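Local coordinates for NreA protein (Staphylococcus carnosus subsp. carnosus TM300, PDB 4IUH) that acts as a cytosolic, GAF-domain nitrate receptor in the staphylococcal nitrate regulation system and can also bind iodide, at residues A[36-41]-A[141-146]; A[40-45]-A[58-63]; A[116-121]-A[132-137]. All coordinates share one frame; numbering follows the deposited sequence.

Contact 1: A[36-41]-A[141-146]; sequences EKFDFA and RPLPEG
Asp39 OD2 is gripped by two donors: NH1 of Arg141 at 2.6 Å, in a salt bridge, and the backbone N of Arg138. Asp39 also takes part in a classic beta bulge: with Phe40 it faces Gly136 at the entry to strand 40-47 of the GAF-domain sheet. The bond to Arg141 is short but bent, with an angle of 143° at the hydrogen. NH1 comes from above the carboxylate plane, 54° out of it, and the carboxylate and guanidinium planes stand 77° apart, so this is a single-pronged contact rather than a flat, two-bond pairing. The extended arginine chain, from CG to NE, brings the group across from the loop, where NH2 has a second acid in Glu139. The loop that follows strand 128-138 thus lies alongside the link between helix 25-36 and this strand. That helix ends in a Schellman motif, where Lys37 leaves helical geometry with a positive phi.

Beyond the charged pair the contact is apolar. The side chain of Phe38, buried against Leu135 and Gln137, has CG anti to its carbonyl carbon, and the far end of its ring reaches the loop. Leu143 CD2 lies at the ring edge, in plane, 3.7 Å from Phe38 CE1. Proline suits the neighbouring place, because it offers a compact, rigid hydrocarbon ring without a flexible chain or an N-H to satisfy. Pro144 crosses the phenylalanine at about a right angle, with its CG 3.5 Å from Phe38 CZ and 3.6 Å from Glu36 O.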
ATOM      1  N   GLU A  36      14.474  -2.839  -1.759  1.00 35.33           N
ATOM      2  CA  GLU A  36      13.759  -4.113  -1.854  1.00 33.74           C
ATOM      3  C   GLU A  36      13.487  -4.502  -3.306  1.00 33.48           C
ATOM      4  O   GLU A  36      12.956  -5.575  -3.579  1.00 32.70           O
ATOM      5  CB  GLU A  36      12.462  -4.082  -1.043  1.00 30.95           C
ATOM      6  CG  GLU A  36      12.658  -3.736   0.433  1.00 31.45           C
ATOM      7  CD  GLU A  36      13.469  -4.780   1.183  1.00 33.63           C
ATOM      8  OE1 GLU A  36      13.253  -5.987   0.934  1.00 33.58           O
ATOM      9  OE2 GLU A  36      14.325  -4.399   2.018  1.00 35.79           O
ATOM     10  N   LYS A  37      13.867  -3.619  -4.226  1.00 29.27           N
ATOM     11  CA  LYS A  37      13.711  -3.837  -5.665  1.00 29.88           C
ATOM     12  C   LYS A  37      12.252  -3.943  -6.109  1.00 27.06           C
ATOM     13  O   LYS A  37      11.853  -4.921  -6.744  1.00 26.81           O
ATOM     14  CB  LYS A  37      14.504  -5.061  -6.140  1.00 32.18           C
ATOM     15  CG  LYS A  37      16.014  -4.857  -6.214  1.00 35.94           C
ATOM     16  CD  LYS A  37      16.669  -4.979  -4.848  1.00 36.76           C
ATOM     17  CE  LYS A  37      18.183  -4.768  -4.928  1.00 40.94           C
ATOM     18  NZ  LYS A  37      18.796  -4.554  -3.580  1.00 42.00           N
ATOM     19  N   PHE A  38      11.461  -2.929  -5.772  1.00 23.14           N
ATOM     20  CA  PHE A  38      10.101  -2.818  -6.281  1.00 21.03           C
ATOM     21  C   PHE A  38      10.006  -1.709  -7.338  1.00 22.02           C
ATOM     22  O   PHE A  38      10.767  -0.745  -7.313  1.00 23.73           O
ATOM     23  CB  PHE A  38       9.126  -2.540  -5.134  1.00 18.62           C
ATOM     24  CG  PHE A  38       8.719  -3.766  -4.360  1.00 17.50           C
ATOM     25  CD1 PHE A  38       7.648  -4.544  -4.782  1.00 16.20           C
ATOM     26  CD2 PHE A  38       9.390  -4.133  -3.203  1.00 18.14           C
ATOM     27  CE1 PHE A  38       7.263  -5.669  -4.073  1.00 15.62           C
ATOM     28  CE2 PHE A  38       9.008  -5.254  -2.488  1.00 17.59           C
ATOM     29  CZ  PHE A  38       7.939  -6.022  -2.926  1.00 16.34           C
ATOM     30  N   ASP A  39       9.078  -1.852  -8.271  1.00 21.34           N
ATOM     31  CA  ASP A  39       8.814  -0.799  -9.246  1.00 22.44           C
ATOM     32  C   ASP A  39       8.030   0.383  -8.645  1.00 21.13           C
ATOM     33  O   ASP A  39       8.131   1.516  -9.120  1.00 22.66           O
ATOM     34  CB  ASP A  39       8.055  -1.372 -10.449  1.00 22.58           C
ATOM     35  CG  ASP A  39       8.900  -2.343 -11.269  1.00 24.78           C
ATOM     36  OD1 ASP A  39      10.103  -2.062 -11.483  1.00 27.25           O
ATOM     37  OD2 ASP A  39       8.365  -3.389 -11.701  1.00 24.37           O
ATOM     38  N   PHE A  40       7.252   0.112  -7.602  1.00 18.71           N
ATOM     39  CA  PHE A  40       6.325   1.096  -7.065  1.00 17.55           C
ATOM     40  C   PHE A  40       6.119   0.915  -5.567  1.00 15.94           C
ATOM     41  O   PHE A  40       6.085  -0.206  -5.065  1.00 14.96           O
ATOM     42  CB  PHE A  40       4.974   0.995  -7.790  1.00 16.58           C
ATOM     43  CG  PHE A  40       3.906   1.910  -7.238  1.00 15.60           C
ATOM     44  CD1 PHE A  40       3.954   3.272  -7.466  1.00 17.07           C
ATOM     45  CD2 PHE A  40       2.846   1.399  -6.502  1.00 13.61           C
ATOM     46  CE1 PHE A  40       2.967   4.109  -6.962  1.00 16.55           C
ATOM     47  CE2 PHE A  40       1.852   2.233  -5.996  1.00 13.08           C
ATOM     48  CZ  PHE A  40       1.914   3.585  -6.226  1.00 14.53           C
ATOM     49  N   ALA A  41       5.975   2.029  -4.859  1.00 16.07           N
ATOM     50  CA  ALA A  41       5.630   2.003  -3.444  1.00 14.90           C
ATOM     51  C   ALA A  41       4.763   3.211  -3.088  1.00 14.79           C
ATOM     52  O   ALA A  41       4.912   4.289  -3.673  1.00 16.27           O
ATOM     53  CB  ALA A  41       6.886   1.972  -2.583  1.00 16.14           C
ATOM     54  N   ARG A 141       6.972  -8.629 -13.523  1.00 26.53           N
ATOM     55  CA  ARG A 141       8.069  -8.878 -12.585  1.00 26.70           C
ATOM     56  C   ARG A 141       7.548  -9.446 -11.276  1.00 24.41           C
ATOM     57  O   ARG A 141       6.699  -8.842 -10.636  1.00 21.98           O
ATOM     58  CB  ARG A 141       8.864  -7.602 -12.314  1.00 26.80           C
ATOM     59  CG  ARG A 141       9.538  -7.032 -13.538  1.00 29.71           C
ATOM     60  CD  ARG A 141      10.092  -5.633 -13.295  1.00 29.90           C
ATOM     61  NE  ARG A 141      10.295  -4.961 -14.573  1.00 32.57           N
ATOM     62  CZ  ARG A 141       9.587  -3.925 -15.013  1.00 32.22           C
ATOM     63  NH1 ARG A 141       8.631  -3.395 -14.267  1.00 29.23           N
ATOM     64  NH2 ARG A 141       9.858  -3.406 -16.205  1.00 35.31           N
ATOM     65  N   PRO A 142       8.060 -10.617 -10.873  1.00 25.59           N
ATOM     66  CA  PRO A 142       7.571 -11.284  -9.661  1.00 24.09           C
ATOM     67  C   PRO A 142       7.869 -10.480  -8.405  1.00 22.42           C
ATOM     68  O   PRO A 142       8.795  -9.669  -8.402  1.00 23.08           O
ATOM     69  CB  PRO A 142       8.373 -12.588  -9.630  1.00 26.68           C
ATOM     70  CG  PRO A 142       8.875 -12.771 -11.026  1.00 29.33           C
ATOM     71  CD  PRO A 142       9.107 -11.397 -11.548  1.00 28.86           C
ATOM     72  N   LEU A 143       7.079 -10.700  -7.359  1.00 20.66           N
ATOM     73  CA  LEU A 143       7.404 -10.183  -6.043  1.00 19.67           C
ATOM     74  C   LEU A 143       8.738 -10.778  -5.617  1.00 21.93           C
ATOM     75  O   LEU A 143       8.963 -11.974  -5.792  1.00 23.71           O
ATOM     76  CB  LEU A 143       6.330 -10.576  -5.033  1.00 18.17           C
ATOM     77  CG  LEU A 143       4.940  -9.983  -5.219  1.00 16.13           C
ATOM     78  CD1 LEU A 143       3.973 -10.586  -4.204  1.00 15.43           C
ATOM     79  CD2 LEU A 143       4.981  -8.458  -5.088  1.00 14.83           C
ATOM     80  N   PRO A 144       9.628  -9.946  -5.061  1.00 23.27           N
ATOM     81  CA  PRO A 144      10.919 -10.440  -4.572  1.00 25.75           C
ATOM     82  C   PRO A 144      10.709 -11.490  -3.493  1.00 26.16           C
ATOM     83  O   PRO A 144       9.738 -11.406  -2.743  1.00 24.28           O
ATOM     84  CB  PRO A 144      11.589  -9.192  -3.986  1.00 25.65           C
ATOM     85  CG  PRO A 144      10.505  -8.207  -3.796  1.00 22.87           C
ATOM     86  CD  PRO A 144       9.465  -8.502  -4.841  1.00 21.73           C
ATOM     87  N   GLU A 145      11.597 -12.473  -3.433  1.00 46.61           N
ATOM     88  CA  GLU A 145      11.448 -13.563  -2.484  1.00 47.80           C
ATOM     89  C   GLU A 145      11.477 -13.066  -1.044  1.00 47.29           C
ATOM     90  O   GLU A 145      12.339 -12.269  -0.666  1.00 47.85           O
ATOM     91  CB  GLU A 145      12.540 -14.609  -2.698  1.00 51.67           C
ATOM     92  CG  GLU A 145      12.477 -15.764  -1.722  1.00 53.60           C
ATOM     93  CD  GLU A 145      13.324 -16.934  -2.162  1.00 57.60           C
ATOM     94  OE1 GLU A 145      13.289 -17.268  -3.365  1.00 58.27           O
ATOM     95  OE2 GLU A 145      14.028 -17.515  -1.307  1.00 60.31           O
ATOM     96  N   GLY A 146      10.525 -13.537  -0.247  1.00 71.61           N
ATOM     97  CA  GLY A 146      10.478 -13.199   1.161  1.00 71.58           C
ATOM     98  C   GLY A 146       9.746 -11.903   1.435  1.00 68.70           C
ATOM     99  O   GLY A 146       9.499 -11.559   2.592  1.00 68.51           O
TER

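Contact 2: A[40-45]-A[58-63]; sequences FAAIAL and KYASGN
Strands 40-45 and 58-61 run antiparallel, their axes 173° apart, as the two arms of a beta hairpin in the GAF-domain sheet. Ala41 and Ser61 form a hydrogen-bonded pair, with Ser61 N to Ala41 O at 2.7 Å, and Ile43 N reaches Tyr59 O at 2.8 Å. Lys58 and Tyr59 both face Ile43 in a classic beta bulge, where Ile43 O receives only weak bonds from their two N-H groups.

Between these pairs, Ala42 and Ala60 form a non-hydrogen-bonded pair, their CA atoms 4.1 Å apart, and the two methyl groups lie side by side on the same face. The Phe40 ring, swung anti to its backbone N (chi1 176°), lies beside the turn out of strand 54-61: Asn63 N approaches its edge in plane, 3.9 Å from CD1. Gly62 takes a positive phi there, easy for a residue without a side chain. On the Ala41 and Ile43 side, the edge of the Tyr59 ring meets Leu45 CD1, 4.0 Å from CE2, and Ile43 CB.

Helix 25-36 covers this side, with Leu29 touching Ala41, Ile43 and Tyr59, while Asp30 and Arg33 bind Ser61 OG. The other edge of strand 40-47 bonds to strand 128-138, placing it between that strand and outer strand 54-61.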
ATOM      1  N   PHE A  40       7.252   0.112  -7.602  1.00 18.71           N
ATOM      2  CA  PHE A  40       6.325   1.096  -7.065  1.00 17.55           C
ATOM      3  C   PHE A  40       6.119   0.915  -5.567  1.00 15.94           C
ATOM      4  O   PHE A  40       6.085  -0.206  -5.065  1.00 14.96           O
ATOM      5  CB  PHE A  40       4.974   0.995  -7.790  1.00 16.58           C
ATOM      6  CG  PHE A  40       3.906   1.910  -7.238  1.00 15.60           C
ATOM      7  CD1 PHE A  40       3.954   3.272  -7.466  1.00 17.07           C
ATOM      8  CD2 PHE A  40       2.846   1.399  -6.502  1.00 13.61           C
ATOM      9  CE1 PHE A  40       2.967   4.109  -6.962  1.00 16.55           C
ATOM     10  CE2 PHE A  40       1.852   2.233  -5.996  1.00 13.08           C
ATOM     11  CZ  PHE A  40       1.914   3.585  -6.226  1.00 14.53           C
ATOM     12  N   ALA A  41       5.975   2.029  -4.859  1.00 16.07           N
ATOM     13  CA  ALA A  41       5.630   2.003  -3.444  1.00 14.90           C
ATOM     14  C   ALA A  41       4.763   3.211  -3.088  1.00 14.79           C
ATOM     15  O   ALA A  41       4.912   4.289  -3.673  1.00 16.27           O
ATOM     16  CB  ALA A  41       6.886   1.972  -2.583  1.00 16.14           C
ATOM     17  N   ALA A  42       3.855   3.031  -2.133  1.00 13.43           N
ATOM     18  CA  ALA A  42       3.007   4.129  -1.696  1.00 13.62           C
ATOM     19  C   ALA A  42       2.529   3.950  -0.263  1.00 12.96           C
ATOM     20  O   ALA A  42       2.438   2.830   0.241  1.00 11.96           O
ATOM     21  CB  ALA A  42       1.820   4.293  -2.637  1.00 13.14           C
ATOM     22  N   ILE A  43       2.237   5.068   0.393  1.00 13.94           N
ATOM     23  CA  ILE A  43       1.691   5.043   1.746  1.00 13.83           C
ATOM     24  C   ILE A  43       0.297   5.658   1.758  1.00 13.76           C
ATOM     25  O   ILE A  43       0.093   6.781   1.286  1.00 14.93           O
ATOM     26  CB  ILE A  43       2.588   5.793   2.759  1.00 15.66           C
ATOM     27  CG1 ILE A  43       3.993   5.186   2.795  1.00 16.17           C
ATOM     28  CG2 ILE A  43       1.979   5.742   4.148  1.00 15.93           C
ATOM     29  CD1 ILE A  43       4.975   5.966   3.650  1.00 18.46           C
ATOM     30  N   ALA A  44      -0.658   4.901   2.284  1.00 12.76           N
ATOM     31  CA  ALA A  44      -2.020   5.365   2.467  1.00 13.03           C
ATOM     32  C   ALA A  44      -2.206   5.765   3.925  1.00 14.22           C
ATOM     33  O   ALA A  44      -1.920   4.978   4.828  1.00 14.07           O
ATOM     34  CB  ALA A  44      -2.998   4.272   2.098  1.00 11.71           C
ATOM     35  N   LEU A  45      -2.683   6.985   4.154  1.00 15.80           N
ATOM     36  CA  LEU A  45      -2.844   7.493   5.513  1.00 17.47           C
ATOM     37  C   LEU A  45      -4.185   8.197   5.696  1.00 18.69           C
ATOM     38  O   LEU A  45      -4.745   8.738   4.738  1.00 18.83           O
ATOM     39  CB  LEU A  45      -1.689   8.436   5.873  1.00 19.21           C
ATOM     40  CG  LEU A  45      -0.316   7.783   6.077  1.00 18.82           C
ATOM     41  CD1 LEU A  45       0.790   8.831   6.095  1.00 20.83           C
ATOM     42  CD2 LEU A  45      -0.290   6.969   7.359  1.00 19.05           C
ATOM     43  N   LYS A  58      -0.979   9.376   0.370  1.00 18.89           N
ATOM     44  CA  LYS A  58      -0.287  10.622   0.680  1.00 21.39           C
ATOM     45  C   LYS A  58       1.118  10.659   0.075  1.00 22.15           C
ATOM     46  O   LYS A  58       1.561  11.699  -0.402  1.00 24.53           O
ATOM     47  CB  LYS A  58      -0.228  10.808   2.201  1.00 22.03           C
ATOM     48  CG  LYS A  58       0.165  12.197   2.685  1.00 25.10           C
ATOM     49  CD  LYS A  58      -0.267  12.392   4.145  1.00 25.96           C
ATOM     50  CE  LYS A  58       0.162  13.745   4.698  1.00 29.39           C
ATOM     51  NZ  LYS A  58       1.614  13.785   5.043  1.00 30.49           N
ATOM     52  N   TYR A  59       1.808   9.522   0.085  1.00 19.95           N
ATOM     53  CA  TYR A  59       3.149   9.436  -0.484  1.00 20.87           C
ATOM     54  C   TYR A  59       3.238   8.322  -1.521  1.00 19.25           C
ATOM     55  O   TYR A  59       2.686   7.237  -1.329  1.00 17.10           O
ATOM     56  CB  TYR A  59       4.189   9.194   0.613  1.00 21.40           C
ATOM     57  CG  TYR A  59       4.181  10.221   1.724  1.00 23.35           C
ATOM     58  CD1 TYR A  59       4.930  11.387   1.625  1.00 26.34           C
ATOM     59  CD2 TYR A  59       3.425  10.022   2.874  1.00 22.61           C
ATOM     60  CE1 TYR A  59       4.926  12.331   2.639  1.00 28.51           C
ATOM     61  CE2 TYR A  59       3.414  10.958   3.894  1.00 24.77           C
ATOM     62  CZ  TYR A  59       4.169  12.108   3.771  1.00 27.68           C
ATOM     63  OH  TYR A  59       4.161  13.036   4.785  1.00 30.18           O
ATOM     64  N   ALA A  60       3.940   8.592  -2.615  1.00 20.69           N
ATOM     65  CA  ALA A  60       4.203   7.578  -3.628  1.00 19.80           C
ATOM     66  C   ALA A  60       5.650   7.648  -4.127  1.00 21.81           C
ATOM     67  O   ALA A  60       6.267   8.715  -4.146  1.00 24.35           O
ATOM     68  CB  ALA A  60       3.233   7.712  -4.779  1.00 19.79           C
ATOM     69  N   SER A  61       6.180   6.496  -4.521  1.00 21.00           N
ATOM     70  CA  SER A  61       7.547   6.382  -5.016  1.00 23.06           C
ATOM     71  C   SER A  61       7.564   5.486  -6.247  1.00 22.87           C
ATOM     72  O   SER A  61       7.075   4.355  -6.209  1.00 20.76           O
ATOM     73  CB  SER A  61       8.450   5.791  -3.933  1.00 22.92           C
ATOM     74  OG  SER A  61       9.767   5.591  -4.410  1.00 25.14           O
ATOM     75  N   GLY A  62       8.119   5.994  -7.341  1.00 25.48           N
ATOM     76  CA  GLY A  62       8.189   5.240  -8.579  1.00 25.99           C
ATOM     77  C   GLY A  62       6.873   5.248  -9.333  1.00 25.02           C
ATOM     78  O   GLY A  62       6.637   4.404 -10.199  1.00 24.83           O
ATOM     79  N   ASN A  63       6.007   6.198  -8.990  1.00 24.72           N
ATOM     80  CA  ASN A  63       4.737   6.368  -9.686  1.00 24.38           C
ATOM     81  C   ASN A  63       4.965   6.699 -11.156  1.00 27.35           C
ATOM     82  O   ASN A  63       5.914   7.401 -11.492  1.00 30.19           O
ATOM     83  CB  ASN A  63       3.912   7.471  -9.018  1.00 24.30           C
ATOM     84  CG  ASN A  63       4.704   8.755  -8.819  1.00 27.08           C
ATOM     85  OD1 ASN A  63       5.675   8.782  -8.066  1.00 27.33           O
ATOM     86  ND2 ASN A  63       4.284   9.826  -9.487  1.00 29.54           N
TER

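Contact 3: A[116-121]-A[132-137]; sequences TAMVAI and ALLLGQ
Val119 and Leu135 bond to each other through both peptide groups: Val119 N to Leu135 O and Leu135 N to Val119 O, each 2.8 Å, the latter at 176° almost straight. Ile121 and Leu133 repeat this two-way exchange, with Ile121 N 2.7 Å from Leu133 O. They are rungs of the antiparallel hairpin between strands 115-125 and 128-138, inside the sheet of the GAF domain. At its other end lies a classic beta bulge, where Thr116 and Ala117 both face Gln137. Gln137 N gives its proton to Ala117 O at 2.7 Å, and Gln137 O receives Thr116 N at 2.8 Å.

The alternate residues turn their polar groups outward to the flanking strands. Met118 and Ala120 bond to Val92 and Lys90 through their backbones, Ala132 and Leu134 to Ala44 and Ala42. Polar side chains occur at the bulge. Thr116 OG1 pairs with the N of Gly140, while the Gln137 amide uses both ends: OE1 accepts from Asp39 N, and NE2 donates to Pro142 O and, weakly, to Lys37 O. A bend at chi2 (-76°) carries that amide away from strand 115-125 toward those partners, so a long neutral side chain able to donate and accept suits this buried place.

On the face bearing Met118, Ala120 and Leu134, the leucine methyl CD1 bridges strands, 3.8 Å from Met118 CB. Gly136 adds no side chain to this face beside Met118, and its CA lies 3.3 Å from Ala117 O. Helix 78-86 covers this face through Leu79 and Val83. The chemistry implies that backbone pairing across both strand edges meets much of the buried polar demand, leaving mainly apolar side chains to fill the two faces.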
ATOM      1  N   THR A 116       1.207  -5.314 -11.624  1.00 16.61           N
ATOM      2  CA  THR A 116       1.011  -6.701 -12.025  1.00 17.48           C
ATOM      3  C   THR A 116       1.230  -7.646 -10.849  1.00 16.41           C
ATOM      4  O   THR A 116       0.871  -8.814 -10.904  1.00 17.01           O
ATOM      5  CB  THR A 116       1.945  -7.080 -13.192  1.00 20.05           C
ATOM      6  OG1 THR A 116       3.308  -6.869 -12.806  1.00 20.40           O
ATOM      7  CG2 THR A 116       1.638  -6.222 -14.410  1.00 21.68           C
ATOM      8  N   ALA A 117       1.815  -7.123  -9.779  1.00 15.19           N
ATOM      9  CA  ALA A 117       2.011  -7.883  -8.546  1.00 14.42           C
ATOM     10  C   ALA A 117       2.128  -6.896  -7.387  1.00 12.93           C
ATOM     11  O   ALA A 117       2.654  -5.802  -7.574  1.00 13.02           O
ATOM     12  CB  ALA A 117       3.273  -8.744  -8.642  1.00 16.03           C
ATOM     13  N   MET A 118       1.655  -7.273  -6.198  1.00 16.45           N
ATOM     14  CA  MET A 118       1.716  -6.361  -5.055  1.00 15.38           C
ATOM     15  C   MET A 118       1.634  -7.012  -3.672  1.00 15.13           C
ATOM     16  O   MET A 118       1.101  -8.108  -3.499  1.00 15.53           O
ATOM     17  CB  MET A 118       0.631  -5.283  -5.169  1.00 14.55           C
ATOM     18  CG  MET A 118      -0.755  -5.794  -4.840  1.00 14.05           C
ATOM     19  SD  MET A 118      -2.060  -4.796  -5.571  1.00 13.94           S
ATOM     20  CE  MET A 118      -3.518  -5.695  -5.025  1.00 13.83           C
ATOM     21  N   VAL A 119       2.193  -6.306  -2.695  1.00 13.51           N
ATOM     22  CA  VAL A 119       2.032  -6.620  -1.283  1.00 13.59           C
ATOM     23  C   VAL A 119       1.540  -5.359  -0.582  1.00 12.88           C
ATOM     24  O   VAL A 119       2.121  -4.284  -0.732  1.00 12.74           O
ATOM     25  CB  VAL A 119       3.363  -7.044  -0.619  1.00 14.84           C
ATOM     26  CG1 VAL A 119       3.142  -7.361   0.856  1.00 15.68           C
ATOM     27  CG2 VAL A 119       3.968  -8.239  -1.328  1.00 16.08           C
ATOM     28  N   ALA A 120       0.459  -5.490   0.171  1.00 11.31           N
ATOM     29  CA  ALA A 120      -0.088  -4.372   0.922  1.00 10.95           C
ATOM     30  C   ALA A 120       0.031  -4.712   2.395  1.00 11.79           C
ATOM     31  O   ALA A 120      -0.446  -5.752   2.829  1.00 12.73           O
ATOM     32  CB  ALA A 120      -1.542  -4.136   0.537  1.00 10.40           C
ATOM     33  N   ILE A 121       0.673  -3.842   3.164  1.00 10.28           N
ATOM     34  CA  ILE A 121       0.940  -4.140   4.568  1.00 11.56           C
ATOM     35  C   ILE A 121       0.316  -3.125   5.518  1.00 11.96           C
ATOM     36  O   ILE A 121       0.534  -1.924   5.378  1.00 11.80           O
ATOM     37  CB  ILE A 121       2.450  -4.236   4.836  1.00 12.67           C
ATOM     38  CG1 ILE A 121       3.060  -5.354   3.989  1.00 12.79           C
ATOM     39  CG2 ILE A 121       2.720  -4.495   6.300  1.00 14.43           C
ATOM     40  CD1 ILE A 121       4.563  -5.287   3.909  1.00 13.95           C
ATOM     41  N   ALA A 132      -1.636   2.028   5.413  1.00 12.34           N
ATOM     42  CA  ALA A 132      -1.182   0.896   4.626  1.00 11.19           C
ATOM     43  C   ALA A 132       0.056   1.245   3.816  1.00 11.09           C
ATOM     44  O   ALA A 132       0.186   2.354   3.294  1.00 11.44           O
ATOM     45  CB  ALA A 132      -2.300   0.402   3.710  1.00 10.16           C
ATOM     46  N   LEU A 133       0.968   0.289   3.718  1.00 11.03           N
ATOM     47  CA  LEU A 133       2.090   0.412   2.803  1.00 11.15           C
ATOM     48  C   LEU A 133       1.829  -0.512   1.627  1.00 10.14           C
ATOM     49  O   LEU A 133       1.509  -1.688   1.817  1.00  9.80           O
ATOM     50  CB  LEU A 133       3.405   0.037   3.493  1.00 12.38           C
ATOM     51  CG  LEU A 133       4.617  -0.082   2.568  1.00 12.91           C
ATOM     52  CD1 LEU A 133       5.007   1.280   1.998  1.00 13.65           C
ATOM     53  CD2 LEU A 133       5.803  -0.754   3.262  1.00 14.35           C
ATOM     54  N   LEU A 134       1.946   0.026   0.417  1.00 10.03           N
ATOM     55  CA  LEU A 134       1.778  -0.774  -0.792  1.00  9.52           C
ATOM     56  C   LEU A 134       3.108  -0.918  -1.523  1.00 10.44           C
ATOM     57  O   LEU A 134       3.760   0.072  -1.841  1.00 11.38           O
ATOM     58  CB  LEU A 134       0.737  -0.130  -1.713  1.00  9.18           C
ATOM     59  CG  LEU A 134       0.528  -0.748  -3.098  1.00  9.13           C
ATOM     60  CD1 LEU A 134       0.170  -2.211  -2.958  1.00  8.63           C
ATOM     61  CD2 LEU A 134      -0.557   0.000  -3.873  1.00  9.23           C
ATOM     62  N   LEU A 135       3.518  -2.153  -1.774  1.00 10.56           N
ATOM     63  CA  LEU A 135       4.725  -2.422  -2.545  1.00 11.78           C
ATOM     64  C   LEU A 135       4.290  -3.151  -3.812  1.00 11.68           C
ATOM     65  O   LEU A 135       3.644  -4.190  -3.727  1.00 11.13           O
ATOM     66  CB  LEU A 135       5.698  -3.273  -1.721  1.00 12.68           C
ATOM     67  CG  LEU A 135       6.036  -2.696  -0.336  1.00 13.09           C
ATOM     68  CD1 LEU A 135       6.894  -3.636   0.490  1.00 14.33           C
ATOM     69  CD2 LEU A 135       6.729  -1.351  -0.472  1.00 14.09           C
ATOM     70  N   GLY A 136       4.607  -2.598  -4.980  1.00 12.57           N
ATOM     71  CA  GLY A 136       4.094  -3.141  -6.226  1.00 12.82           C
ATOM     72  C   GLY A 136       5.116  -3.344  -7.335  1.00 14.75           C
ATOM     73  O   GLY A 136       6.170  -2.690  -7.364  1.00 16.07           O
ATOM     74  N   GLN A 137       4.802  -4.268  -8.241  1.00 15.29           N
ATOM     75  CA  GLN A 137       5.623  -4.521  -9.423  1.00 17.51           C
ATOM     76  C   GLN A 137       4.822  -4.236 -10.689  1.00 18.19           C
ATOM     77  O   GLN A 137       3.591  -4.225 -10.669  1.00 16.95           O
ATOM     78  CB  GLN A 137       6.109  -5.977  -9.466  1.00 18.42           C
ATOM     79  CG  GLN A 137       6.959  -6.430  -8.287  1.00 18.39           C
ATOM     80  CD  GLN A 137       8.381  -5.898  -8.340  1.00 20.29           C
ATOM     81  OE1 GLN A 137       8.601  -4.705  -8.540  1.00 20.60           O
ATOM     82  NE2 GLN A 137       9.355  -6.787  -8.158  1.00 21.96           N
TER

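How the contacts relate
Contacts 2 and 3 are buried hairpins of one antiparallel sheet, whereas contact 1 lies near the surface, where a loop meets the entry to the first strand. Contacts 1 and 2 share Phe40 and Ala41 of strand 40-47. That strand joins the two hairpins directly, since Phe40 O and Ala42 O accept the N-H groups of Gly136 and Leu134. Along the chain, contact 2 closes before contact 3 opens, and contact 3 is nested inside the loop closed by contact 1. Chemistry follows place: main-chain ladders with largely apolar faces in the core, a charged pair and ring packing toward the outside. Gln137 connects contact 3 to contact 1.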